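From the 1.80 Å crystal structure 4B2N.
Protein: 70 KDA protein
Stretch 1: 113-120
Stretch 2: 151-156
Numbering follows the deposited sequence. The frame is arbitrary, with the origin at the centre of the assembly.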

ATOM      1  N   LEU A 113      23.653  -9.910  -3.019  1.00 14.84           N
ATOM      2  CA  LEU A 113      24.583  -9.555  -4.056  1.00 14.80           C
ATOM      3  C   LEU A 113      23.963  -9.914  -5.390  1.00 14.93           C
ATOM      4  O   LEU A 113      23.170 -10.898  -5.515  1.00 14.50           O
ATOM      5  CB  LEU A 113      25.886 -10.400  -3.887  1.00 15.20           C
ATOM      6  CG  LEU A 113      26.575 -10.217  -2.538  1.00 18.20           C
ATOM      7  CD1 LEU A 113      27.576 -11.379  -2.427  1.00 19.18           C
ATOM      8  CD2 LEU A 113      27.345  -8.906  -2.440  1.00 18.56           C
ATOM      9  N   ALA A 114      24.293  -9.129  -6.402  1.00 14.47           N
ATOM     10  CA  ALA A 114      23.833  -9.510  -7.726  1.00 15.68           C
ATOM     11  C   ALA A 114      24.189 -10.982  -8.125  1.00 16.35           C
ATOM     12  O   ALA A 114      23.340 -11.731  -8.688  1.00 16.50           O
ATOM     13  CB  ALA A 114      24.340  -8.496  -8.721  1.00 15.09           C
ATOM     14  N   THR A 115      25.380 -11.437  -7.772  1.00 16.63           N
ATOM     15  CA  THR A 115      25.722 -12.839  -8.102  1.00 18.40           C
ATOM     16  C   THR A 115      24.902 -13.862  -7.332  1.00 18.91           C
ATOM     17  O   THR A 115      24.514 -14.935  -7.874  1.00 20.18           O
ATOM     18  CB  THR A 115      27.249 -13.092  -7.984  1.00 21.31           C
ATOM     19  OG1 THR A 115      27.846 -12.416  -9.099  1.00 21.09           O
ATOM     20  CG2 THR A 115      27.593 -14.609  -8.075  1.00 21.07           C
ATOM     21  N   SER A 116      24.536 -13.530  -6.104  1.00 17.99           N
ATOM     22  CA  SER A 116      23.678 -14.407  -5.376  1.00 18.07           C
ATOM     23  C   SER A 116      22.288 -14.495  -6.010  1.00 19.78           C
ATOM     24  O   SER A 116      21.667 -15.595  -6.022  1.00 19.63           O
ATOM     25  CB  SER A 116      23.467 -13.876  -3.972  1.00 18.91           C
ATOM     26  OG  SER A 116      24.666 -13.924  -3.200  1.00 17.29           O
ATOM     27  N   TYR A 117      21.783 -13.347  -6.476  1.00 16.29           N
ATOM     28  CA  TYR A 117      20.520 -13.349  -7.164  1.00 17.45           C
ATOM     29  C   TYR A 117      20.609 -14.168  -8.482  1.00 17.18           C
ATOM     30  O   TYR A 117      19.766 -14.992  -8.767  1.00 17.03           O
ATOM     31  CB  TYR A 117      20.001 -11.913  -7.467  1.00 14.77           C
ATOM     32  CG  TYR A 117      18.901 -11.970  -8.471  1.00 14.29           C
ATOM     33  CD1 TYR A 117      17.564 -12.176  -8.062  1.00 14.28           C
ATOM     34  CD2 TYR A 117      19.158 -11.839  -9.825  1.00 14.09           C
ATOM     35  CE1 TYR A 117      16.546 -12.271  -8.990  1.00 14.52           C
ATOM     36  CE2 TYR A 117      18.149 -11.910 -10.778  1.00 14.99           C
ATOM     37  CZ  TYR A 117      16.827 -12.114 -10.324  1.00 14.45           C
ATOM     38  OH  TYR A 117      15.801 -12.163 -11.193  1.00 16.89           O
ATOM     39  N   HIS A 118      21.693 -14.005  -9.197  1.00 17.00           N
ATOM     40  CA  HIS A 118      21.940 -14.733 -10.413  1.00 18.47           C
ATOM     41  C   HIS A 118      21.861 -16.229 -10.196  1.00 18.07           C
ATOM     42  O   HIS A 118      21.479 -16.970 -11.134  1.00 16.18           O
ATOM     43  CB  HIS A 118      23.322 -14.369 -10.950  1.00 17.54           C
ATOM     44  CG  HIS A 118      23.534 -14.746 -12.386  1.00 19.39           C
ATOM     45  ND1 HIS A 118      22.712 -14.309 -13.400  1.00 19.24           N
ATOM     46  CD2 HIS A 118      24.486 -15.577 -12.965  1.00 21.26           C
ATOM     47  CE1 HIS A 118      23.160 -14.805 -14.574  1.00 20.55           C
ATOM     48  NE2 HIS A 118      24.259 -15.570 -14.311  1.00 21.82           N
ATOM     49  N   PHE A 119      22.246 -16.671  -8.998  1.00 17.28           N
ATOM     50  CA  PHE A 119      22.282 -18.130  -8.657  1.00 17.67           C
ATOM     51  C   PHE A 119      21.146 -18.542  -7.737  1.00 16.57           C
ATOM     52  O   PHE A 119      21.179 -19.607  -7.152  1.00 16.20           O
ATOM     53  CB  PHE A 119      23.687 -18.571  -8.121  1.00 18.78           C
ATOM     54  CG  PHE A 119      24.726 -18.635  -9.221  1.00 19.80           C
ATOM     55  CD1 PHE A 119      24.844 -19.768 -10.038  1.00 21.67           C
ATOM     56  CD2 PHE A 119      25.546 -17.560  -9.511  1.00 21.13           C
ATOM     57  CE1 PHE A 119      25.787 -19.830 -11.088  1.00 24.68           C
ATOM     58  CE2 PHE A 119      26.499 -17.609 -10.554  1.00 22.97           C
ATOM     59  CZ  PHE A 119      26.627 -18.745 -11.356  1.00 21.88           C
ATOM     60  N   ILE A 120      20.156 -17.663  -7.516  1.00 16.12           N
ATOM     61  CA  ILE A 120      19.147 -17.975  -6.498  1.00 15.38           C
ATOM     62  C   ILE A 120      18.333 -19.230  -6.839  1.00 15.14           C
ATOM     63  O   ILE A 120      17.651 -19.714  -5.992  1.00 15.43           O
ATOM     64  CB  ILE A 120      18.124 -16.783  -6.314  1.00 16.80           C
ATOM     65  CG1 ILE A 120      17.443 -16.827  -4.926  1.00 16.34           C
ATOM     66  CG2 ILE A 120      17.180 -16.672  -7.513  1.00 16.29           C
ATOM     67  CD1 ILE A 120      17.045 -15.423  -4.535  1.00 18.29           C
TER
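Stretch 2 (151-156) PYPLPG

Stretch 2 is an extended, proline-rich segment that crosses the short helix of stretch 1 steeply, nearer perpendicular to it than parallel. Residues 151-152 are strand, and the chain then continues as loop, with Pro-153, Leu-154 and Pro-155 holding phi between -86° and -50° and psi between 132° and 159°. These values keep the backbone drawn out as it crosses the helix. The nearest CA pairs are Ala-114 with Pro-153 (CA to CA, 6.4 Å) and Thr-115 with Pro-155 (CA to CA, 5.8 Å). At the second of these, Thr-115 OG1 lies 3.9 Å from Pro-155 CG.

The helix begins after Leu-113, the N-cap residue, whose O accepts from Tyr-117 N at 3.0 Å. One residue on, His-118 N donates to Ala-114 O at 2.9 Å. With Ala-114, Tyr-117 and His-118 spaced three and four apart, their CA-to-CB bonds all point toward stretch 2, and these three side chains meet Tyr-152.

Tyr-152 is the anchor. Its chi1 of 78° (p) and chi2 of 90° carry the ring from the strand to the helix, where it is engaged in different ways around its surface. Tyr-117, at chi1 165° (t) and chi2 87°, presents its edge to one face of the Tyr-152 ring: CE2 of Tyr-117 lies 3.5 Å from CE2 of Tyr-152, the centroids are 5.0 Å apart and the planes stand at 84°. The near-perpendicular setting lets two large rings pack closely without demanding a parallel slot. At the far end of the same ring, Tyr-152 OH makes a hydrogen bond with His-118 ND1 at 2.7 Å. Either atom could be the donor, but the bond satisfies the phenol oxygen of a buried residue.

His-118 does double duty. Its t rotamer (chi1 -163°, chi2 56°) places ND1 in reach of that hydroxyl while leaving a ring face for Pro-155, whose CD sits 3.5 Å from the imidazole centroid and 29° off the normal, a CH-pi contact. The closest atoms of this pair are Pro-155 CD and His-118 CD2, at 3.2 Å. Leu-154 points its CA-to-CB bond away from the helix, yet its CD2 still comes within 3.7 Å of His-118 CE1.

Ala-114 and Pro-153, both buried, make an apolar contact: Ala-114 CB packs on Pro-153 CG at 3.7 Å, a methyl group meeting a proline ring. Phe-119 starts out sideways, but its chi1 of -73° (m) brings the end of the ring nearer, with CE2 3.9 Å from Pro-155 CG. Thr-115, also m, sets OG1 2.9 Å from the O of water 1, which in turn donates to Pro-153 O across 3.1 Å, bridging side chain to backbone.

The lesson is economical: one tyrosine takes an aromatic edge on its face and a histidine at its hydroxyl, while prolines supply rigid apolar surface. Gly-156, at phi 95°, then ends the extended run.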

ATOM      1  N   PRO A 151      18.021  -3.371 -15.004  1.00 12.54           N
ATOM      2  CA  PRO A 151      19.211  -4.253 -15.220  1.00 12.06           C
ATOM      3  C   PRO A 151      19.896  -4.756 -13.937  1.00 12.95           C
ATOM      4  O   PRO A 151      19.790  -4.139 -12.852  1.00 13.08           O
ATOM      5  CB  PRO A 151      20.155  -3.324 -16.023  1.00 12.57           C
ATOM      6  CG  PRO A 151      19.889  -1.967 -15.462  1.00 12.99           C
ATOM      7  CD  PRO A 151      18.363  -1.939 -15.178  1.00 12.37           C
ATOM      8  N   TYR A 152      20.640  -5.855 -14.065  1.00 13.00           N
ATOM      9  CA  TYR A 152      21.540  -6.265 -12.974  1.00 13.14           C
ATOM     10  C   TYR A 152      22.770  -6.890 -13.637  1.00 13.09           C
ATOM     11  O   TYR A 152      22.661  -7.332 -14.770  1.00 13.30           O
ATOM     12  CB  TYR A 152      20.857  -7.267 -12.042  1.00 12.58           C
ATOM     13  CG  TYR A 152      20.768  -8.694 -12.544  1.00 14.02           C
ATOM     14  CD1 TYR A 152      21.844  -9.630 -12.239  1.00 15.24           C
ATOM     15  CD2 TYR A 152      19.650  -9.134 -13.275  1.00 13.94           C
ATOM     16  CE1 TYR A 152      21.755 -10.972 -12.657  1.00 16.01           C
ATOM     17  CE2 TYR A 152      19.570 -10.462 -13.661  1.00 15.73           C
ATOM     18  CZ  TYR A 152      20.610 -11.355 -13.333  1.00 15.13           C
ATOM     19  OH  TYR A 152      20.560 -12.659 -13.684  1.00 15.92           O
ATOM     20  N   PRO A 153      23.948  -6.855 -12.948  1.00 14.04           N
ATOM     21  CA  PRO A 153      25.134  -7.362 -13.667  1.00 14.64           C
ATOM     22  C   PRO A 153      25.272  -8.887 -13.520  1.00 15.37           C
ATOM     23  O   PRO A 153      25.126  -9.438 -12.410  1.00 15.52           O
ATOM     24  CB  PRO A 153      26.302  -6.667 -12.917  1.00 13.88           C
ATOM     25  CG  PRO A 153      25.778  -6.564 -11.497  1.00 14.27           C
ATOM     26  CD  PRO A 153      24.321  -6.187 -11.675  1.00 12.68           C
ATOM     27  N   LEU A 154      25.522  -9.548 -14.645  1.00 16.64           N
ATOM     28  CA  LEU A 154      25.918 -10.962 -14.663  1.00 17.89           C
ATOM     29  C   LEU A 154      27.294 -11.050 -14.016  1.00 19.23           C
ATOM     30  O   LEU A 154      28.027 -10.044 -14.018  1.00 18.47           O
ATOM     31  CB  LEU A 154      25.955 -11.450 -16.110  1.00 19.12           C
ATOM     32  CG  LEU A 154      24.675 -11.248 -16.962  1.00 20.98           C
ATOM     33  CD1 LEU A 154      24.788 -12.175 -18.166  1.00 21.29           C
ATOM     34  CD2 LEU A 154      23.356 -11.502 -16.237  1.00 19.73           C
ATOM     35  N   PRO A 155      27.666 -12.262 -13.525  1.00 20.58           N
ATOM     36  CA  PRO A 155      28.960 -12.471 -12.925  1.00 21.43           C
ATOM     37  C   PRO A 155      30.045 -11.931 -13.829  1.00 21.47           C
ATOM     38  O   PRO A 155      30.014 -12.163 -15.043  1.00 22.43           O
ATOM     39  CB  PRO A 155      29.035 -14.009 -12.818  1.00 23.13           C
ATOM     40  CG  PRO A 155      27.615 -14.376 -12.471  1.00 20.84           C
ATOM     41  CD  PRO A 155      26.816 -13.476 -13.410  1.00 20.12           C
ATOM     42  N   GLY A 156      30.963 -11.161 -13.255  1.00 21.65           N
ATOM     43  CA  GLY A 156      32.068 -10.654 -14.031  1.00 22.18           C
ATOM     44  C   GLY A 156      31.843  -9.270 -14.587  1.00 22.48           C
ATOM     45  O   GLY A 156      32.827  -8.537 -14.898  1.00 24.46           O
TER
HETATM   46  O   HOH W   1      27.511  -9.894 -10.491  1.00 27.15           O